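Local atomic coordinates of WYL1 (Ruminococcus sp., PDB entry 6OAW), a protein that probably modulates RNA targeting by the Type VI-D CRISPR-Cas system as a WYL-domain accessory protein. Residues Y226-V240 / K291-G303. Numbering follows the deposited sequence.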
loop_
_atom_site.group_PDB
_atom_site.type_symbol
_atom_site.label_atom_id
_atom_site.label_comp_id
_atom_site.label_asym_id
_atom_site.label_seq_id
_atom_site.Cartn_x
_atom_site.Cartn_y
_atom_site.Cartn_z
ATOM N N TYR B 226 -21.738 -17.303 0.258
ATOM C CA TYR B 226 -22.533 -16.069 0.044
ATOM C C TYR B 226 -21.712 -15.048 -0.756
ATOM O O TYR B 226 -22.101 -14.674 -1.855
ATOM C CB TYR B 226 -23.035 -15.505 1.374
ATOM C CG TYR B 226 -24.005 -14.379 1.158
ATOM C CD1 TYR B 226 -25.354 -14.608 0.943
ATOM C CD2 TYR B 226 -23.536 -13.084 1.065
ATOM C CE1 TYR B 226 -26.224 -13.563 0.678
ATOM C CE2 TYR B 226 -24.390 -12.026 0.818
ATOM C CZ TYR B 226 -25.734 -12.271 0.611
ATOM O OH TYR B 226 -26.548 -11.214 0.392
ATOM N N ARG B 227 -20.583 -14.603 -0.219
ATOM C CA ARG B 227 -19.718 -13.629 -0.934
ATOM C C ARG B 227 -18.321 -13.670 -0.326
ATOM O O ARG B 227 -18.214 -13.879 0.905
ATOM C CB ARG B 227 -20.314 -12.222 -0.862
ATOM C CG ARG B 227 -19.673 -11.232 -1.830
ATOM C CD ARG B 227 -20.087 -9.785 -1.559
ATOM N NE ARG B 227 -21.524 -9.597 -1.730
ATOM C CZ ARG B 227 -22.258 -8.635 -1.153
ATOM N NH1 ARG B 227 -21.707 -7.729 -0.358
ATOM N NH2 ARG B 227 -23.555 -8.592 -1.378
ATOM N N ILE B 228 -17.309 -13.497 -1.164
ATOM C CA ILE B 228 -15.890 -13.299 -0.745
ATOM C C ILE B 228 -15.707 -11.798 -0.490
ATOM O O ILE B 228 -16.140 -11.011 -1.335
ATOM C CB ILE B 228 -14.918 -13.845 -1.805
ATOM C CG1 ILE B 228 -15.128 -15.338 -2.039
ATOM C CG2 ILE B 228 -13.471 -13.553 -1.430
ATOM C CD1 ILE B 228 -14.140 -15.922 -3.037
ATOM N N VAL B 229 -15.146 -11.410 0.658
ATOM C CA VAL B 229 -14.869 -9.975 0.951
ATOM C C VAL B 229 -13.458 -9.872 1.497
ATOM O O VAL B 229 -12.943 -10.872 2.001
ATOM C CB VAL B 229 -15.863 -9.370 1.955
ATOM C CG1 VAL B 229 -17.295 -9.448 1.455
ATOM C CG2 VAL B 229 -15.705 -10.016 3.328
ATOM N N SER B 230 -12.897 -8.678 1.396
ATOM C CA SER B 230 -11.675 -8.233 2.106
ATOM C C SER B 230 -12.107 -7.528 3.371
ATOM O O SER B 230 -13.137 -6.848 3.297
ATOM C CB SER B 230 -10.901 -7.247 1.284
ATOM O OG SER B 230 -10.198 -7.908 0.266
ATOM N N ASP B 231 -11.273 -7.531 4.401
ATOM C CA ASP B 231 -11.376 -6.506 5.473
ATOM C C ASP B 231 -11.092 -5.122 4.882
ATOM O O ASP B 231 -10.453 -5.034 3.838
ATOM C CB ASP B 231 -10.434 -6.778 6.647
ATOM C CG ASP B 231 -8.978 -6.916 6.248
ATOM O OD1 ASP B 231 -8.313 -5.850 5.987
ATOM O OD2 ASP B 231 -8.514 -8.080 6.178
ATOM N N GLU B 232 -11.440 -4.084 5.619
ATOM C CA GLU B 232 -11.327 -2.684 5.154
ATOM C C GLU B 232 -9.849 -2.288 5.031
ATOM O O GLU B 232 -9.628 -1.251 4.452
ATOM C CB GLU B 232 -11.994 -1.722 6.138
ATOM C CG GLU B 232 -13.481 -1.903 6.286
ATOM C CD GLU B 232 -14.108 -0.826 7.158
ATOM O OE1 GLU B 232 -13.560 -0.557 8.277
ATOM O OE2 GLU B 232 -15.084 -0.203 6.675
ATOM N N TYR B 233 -8.898 -3.024 5.626
ATOM C CA TYR B 233 -7.460 -2.650 5.599
ATOM C C TYR B 233 -6.729 -3.441 4.512
ATOM O O TYR B 233 -5.528 -3.366 4.438
ATOM C CB TYR B 233 -6.870 -2.741 7.007
ATOM C CG TYR B 233 -7.451 -1.658 7.879
ATOM C CD1 TYR B 233 -8.654 -1.856 8.538
ATOM C CD2 TYR B 233 -6.849 -0.410 7.981
ATOM C CE1 TYR B 233 -9.236 -0.863 9.312
ATOM C CE2 TYR B 233 -7.428 0.607 8.732
ATOM C CZ TYR B 233 -8.647 0.389 9.351
ATOM O OH TYR B 233 -9.203 1.365 10.115
ATOM N N LYS B 234 -7.458 -4.173 3.683
ATOM C CA LYS B 234 -6.901 -4.859 2.496
ATOM C C LYS B 234 -5.862 -5.885 2.934
ATOM O O LYS B 234 -4.914 -6.061 2.166
ATOM C CB LYS B 234 -6.296 -3.832 1.525
ATOM C CG LYS B 234 -7.304 -2.878 0.919
ATOM C CD LYS B 234 -6.652 -1.823 0.045
ATOM C CE LYS B 234 -7.673 -0.946 -0.659
ATOM N NZ LYS B 234 -7.079 -0.208 -1.809
HETATM N N MSE B 235 -6.061 -6.550 4.079
HETATM C CA MSE B 235 -5.108 -7.574 4.625
HETATM C C MSE B 235 -5.536 -8.979 4.185
HETATM O O MSE B 235 -4.726 -9.643 3.529
HETATM C CB MSE B 235 -4.976 -7.470 6.149
HETATM C CG MSE B 235 -4.430 -6.139 6.657
HETATM SE SE MSE B 235 -2.547 -5.768 6.177
HETATM C CE MSE B 235 -2.471 -4.422 4.734
ATOM N N TYR B 236 -6.750 -9.430 4.500
ATOM C CA TYR B 236 -7.174 -10.834 4.265
ATOM C C TYR B 236 -8.491 -10.895 3.510
ATOM O O TYR B 236 -9.288 -9.954 3.617
ATOM C CB TYR B 236 -7.255 -11.581 5.603
ATOM C CG TYR B 236 -5.928 -11.629 6.314
ATOM C CD1 TYR B 236 -4.867 -12.354 5.785
ATOM C CD2 TYR B 236 -5.694 -10.859 7.449
ATOM C CE1 TYR B 236 -3.615 -12.361 6.391
ATOM C CE2 TYR B 236 -4.448 -10.850 8.065
ATOM C CZ TYR B 236 -3.414 -11.620 7.550
ATOM O OH TYR B 236 -2.187 -11.617 8.155
ATOM N N ASN B 237 -8.684 -11.977 2.750
ATOM C CA ASN B 237 -9.960 -12.329 2.097
ATOM C C ASN B 237 -10.694 -13.373 2.943
ATOM O O ASN B 237 -10.065 -14.327 3.423
ATOM C CB ASN B 237 -9.752 -12.823 0.670
ATOM C CG ASN B 237 -9.038 -11.793 -0.173
ATOM O OD1 ASN B 237 -9.654 -10.832 -0.639
ATOM N ND2 ASN B 237 -7.732 -11.961 -0.312
ATOM N N TYR B 238 -12.012 -13.209 3.061
ATOM C CA TYR B 238 -12.925 -14.097 3.824
ATOM C C TYR B 238 -14.040 -14.578 2.891
ATOM O O TYR B 238 -14.590 -13.783 2.121
ATOM C CB TYR B 238 -13.502 -13.349 5.027
ATOM C CG TYR B 238 -12.495 -12.896 6.049
ATOM C CD1 TYR B 238 -11.796 -11.718 5.850
ATOM C CD2 TYR B 238 -12.201 -13.648 7.178
ATOM C CE1 TYR B 238 -10.853 -11.275 6.757
ATOM C CE2 TYR B 238 -11.274 -13.203 8.116
ATOM C CZ TYR B 238 -10.578 -12.020 7.896
ATOM O OH TYR B 238 -9.647 -11.506 8.756
ATOM N N LEU B 239 -14.402 -15.853 2.975
ATOM C CA LEU B 239 -15.689 -16.349 2.434
ATOM C C LEU B 239 -16.754 -16.174 3.513
ATOM O O LEU B 239 -16.703 -16.898 4.521
ATOM C CB LEU B 239 -15.581 -17.817 2.031
ATOM C CG LEU B 239 -16.902 -18.431 1.587
ATOM C CD1 LEU B 239 -17.509 -17.651 0.436
ATOM C CD2 LEU B 239 -16.710 -19.882 1.186
ATOM N N VAL B 240 -17.662 -15.224 3.328
ATOM C CA VAL B 240 -18.892 -15.139 4.156
ATOM C C VAL B 240 -19.877 -16.163 3.603
ATOM O O VAL B 240 -20.064 -16.213 2.396
ATOM C CB VAL B 240 -19.477 -13.717 4.209
ATOM C CG1 VAL B 240 -20.740 -13.687 5.050
ATOM C CG2 VAL B 240 -18.472 -12.718 4.754
ATOM N N LYS B 291 -29.632 -11.592 8.114
ATOM C CA LYS B 291 -29.207 -10.594 9.141
ATOM C C LYS B 291 -27.759 -10.912 9.583
ATOM O O LYS B 291 -26.897 -9.981 9.615
ATOM C CB LYS B 291 -30.204 -10.570 10.309
ATOM N N SER B 292 -27.489 -12.187 9.884
ATOM C CA SER B 292 -26.178 -12.685 10.371
ATOM C C SER B 292 -25.133 -12.508 9.272
ATOM O O SER B 292 -24.038 -12.038 9.587
ATOM C CB SER B 292 -26.272 -14.107 10.813
ATOM O OG SER B 292 -27.006 -14.165 12.017
ATOM N N VAL B 293 -25.488 -12.855 8.029
ATOM C CA VAL B 293 -24.597 -12.677 6.846
ATOM C C VAL B 293 -24.246 -11.190 6.707
ATOM O O VAL B 293 -23.050 -10.877 6.600
ATOM C CB VAL B 293 -25.245 -13.265 5.587
ATOM C CG1 VAL B 293 -24.689 -12.656 4.308
ATOM C CG2 VAL B 293 -25.114 -14.781 5.582
ATOM N N LYS B 294 -25.236 -10.304 6.788
ATOM C CA LYS B 294 -25.034 -8.830 6.666
ATOM C C LYS B 294 -24.011 -8.338 7.713
ATOM O O LYS B 294 -23.182 -7.536 7.343
ATOM C CB LYS B 294 -26.370 -8.086 6.790
ATOM N N HIS B 295 -24.095 -8.757 8.979
ATOM C CA HIS B 295 -23.136 -8.394 10.068
ATOM C C HIS B 295 -21.712 -8.815 9.651
ATOM O O HIS B 295 -20.805 -7.972 9.726
ATOM C CB HIS B 295 -23.633 -8.948 11.421
ATOM C CG HIS B 295 -22.754 -8.698 12.606
ATOM N ND1 HIS B 295 -22.052 -7.512 12.800
ATOM C CD2 HIS B 295 -22.478 -9.479 13.679
ATOM C CE1 HIS B 295 -21.373 -7.587 13.933
ATOM N NE2 HIS B 295 -21.627 -8.786 14.498
ATOM N N LEU B 296 -21.526 -10.030 9.121
ATOM C CA LEU B 296 -20.206 -10.567 8.700
ATOM C C LEU B 296 -19.658 -9.836 7.467
ATOM O O LEU B 296 -18.407 -9.684 7.392
ATOM C CB LEU B 296 -20.346 -12.064 8.461
ATOM C CG LEU B 296 -20.659 -12.851 9.726
ATOM C CD1 LEU B 296 -21.002 -14.286 9.394
ATOM C CD2 LEU B 296 -19.477 -12.796 10.688
ATOM N N LEU B 297 -20.523 -9.399 6.535
ATOM C CA LEU B 297 -20.070 -8.604 5.358
ATOM C C LEU B 297 -19.380 -7.321 5.841
ATOM O O LEU B 297 -18.395 -6.926 5.210
ATOM C CB LEU B 297 -21.252 -8.236 4.449
ATOM C CG LEU B 297 -21.938 -9.370 3.678
ATOM C CD1 LEU B 297 -22.964 -8.779 2.699
ATOM C CD2 LEU B 297 -20.931 -10.258 2.941
ATOM N N SER B 298 -19.886 -6.665 6.886
ATOM C CA SER B 298 -19.345 -5.348 7.309
ATOM C C SER B 298 -18.156 -5.553 8.256
ATOM O O SER B 298 -17.219 -4.731 8.173
ATOM C CB SER B 298 -20.395 -4.476 7.888
ATOM O OG SER B 298 -21.203 -5.207 8.789
ATOM N N ASP B 299 -18.150 -6.627 9.063
ATOM C CA ASP B 299 -16.948 -7.028 9.854
ATOM C C ASP B 299 -16.656 -8.523 9.690
ATOM O O ASP B 299 -17.100 -9.362 10.459
ATOM C CB ASP B 299 -17.065 -6.596 11.318
ATOM C CG ASP B 299 -15.701 -6.632 11.992
ATOM O OD1 ASP B 299 -14.836 -7.432 11.549
ATOM O OD2 ASP B 299 -15.467 -5.808 12.886
ATOM N N PRO B 300 -15.901 -8.934 8.661
ATOM C CA PRO B 300 -15.681 -10.355 8.426
ATOM C C PRO B 300 -14.622 -10.997 9.314
ATOM O O PRO B 300 -14.504 -12.200 9.212
ATOM C CB PRO B 300 -15.180 -10.418 6.978
ATOM C CG PRO B 300 -14.491 -9.072 6.798
ATOM C CD PRO B 300 -15.312 -8.092 7.610
ATOM N N ARG B 301 -13.880 -10.217 10.104
ATOM C CA ARG B 301 -12.928 -10.809 11.076
ATOM C C ARG B 301 -13.609 -11.044 12.416
ATOM O O ARG B 301 -13.437 -12.119 12.952
ATOM C CB ARG B 301 -11.686 -9.963 11.338
ATOM C CG ARG B 301 -10.601 -10.779 12.026
ATOM C CD ARG B 301 -9.318 -10.029 12.341
ATOM N NE ARG B 301 -8.456 -10.819 13.225
ATOM C CZ ARG B 301 -7.311 -10.399 13.766
ATOM N NH1 ARG B 301 -6.877 -9.169 13.540
ATOM N NH2 ARG B 301 -6.612 -11.215 14.536
ATOM N N PHE B 302 -14.260 -10.035 12.969
ATOM C CA PHE B 302 -14.759 -10.047 14.372
ATOM C C PHE B 302 -16.274 -10.266 14.429
ATOM O O PHE B 302 -16.754 -10.645 15.460
ATOM C CB PHE B 302 -14.368 -8.766 15.114
ATOM C CG PHE B 302 -12.878 -8.599 15.249
ATOM C CD1 PHE B 302 -12.113 -9.566 15.877
ATOM C CD2 PHE B 302 -12.240 -7.502 14.699
ATOM C CE1 PHE B 302 -10.739 -9.434 15.974
ATOM C CE2 PHE B 302 -10.866 -7.361 14.808
ATOM C CZ PHE B 302 -10.116 -8.324 15.444
ATOM N N GLY B 303 -17.007 -10.078 13.341
ATOM C CA GLY B 303 -18.456 -10.367 13.321
ATOM C C GLY B 303 -18.785 -11.782 13.782
ATOM O O GLY B 303 -19.855 -11.939 14.412
#
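The side chains of Pro300 and Tyr238 cross at about a right angle, Pro300 CB resting 3.8 Å from Tyr238 CG, while Pro300 O lies over one face of the ring, offset toward the rim and 3.4 Å from Tyr238 CD2. That oxygen also accepts a hydrogen bond from Ser256 on strand 253-258. Past the ring, the extended chain of Arg301 crosses obliquely, its CG 3.5 Å from Tyr238 OH. Replacing Tyr238 by an alanine is likely to open a gap beside Pro300 and take away one of the surfaces Arg301 lies along. The same Pro300 CB also meets Val229 CG2 at 3.7 Å. The hairpin of strands 219-230 and 237-243 is part of a curled antiparallel sheet, probably of the WYL domain that names the protein; segment 291-298 of helix 287-298 lies against one side of it, its axis nearly antiparallel (175°) to that of strand 237-240. Leu297 forks at the helix end: CD2 lies against Val240 CG2 and Val229 CG1, whereas CD1 sits over one face of the Arg227 guanidinium, 3.5 Å from Arg227 NH1. With CG1 anti to the backbone N (chi1 179°), Val240 directs that methyl onto Leu296 CB at 3.8 Å. A classic beta bulge, in which Tyr226 N and Arg227 N both bond to Val240 O, lets these neighbours both face the helix; Val293 CG1 stands almost centrally over the Tyr226 ring in a CH-pi contact, 13° off the normal.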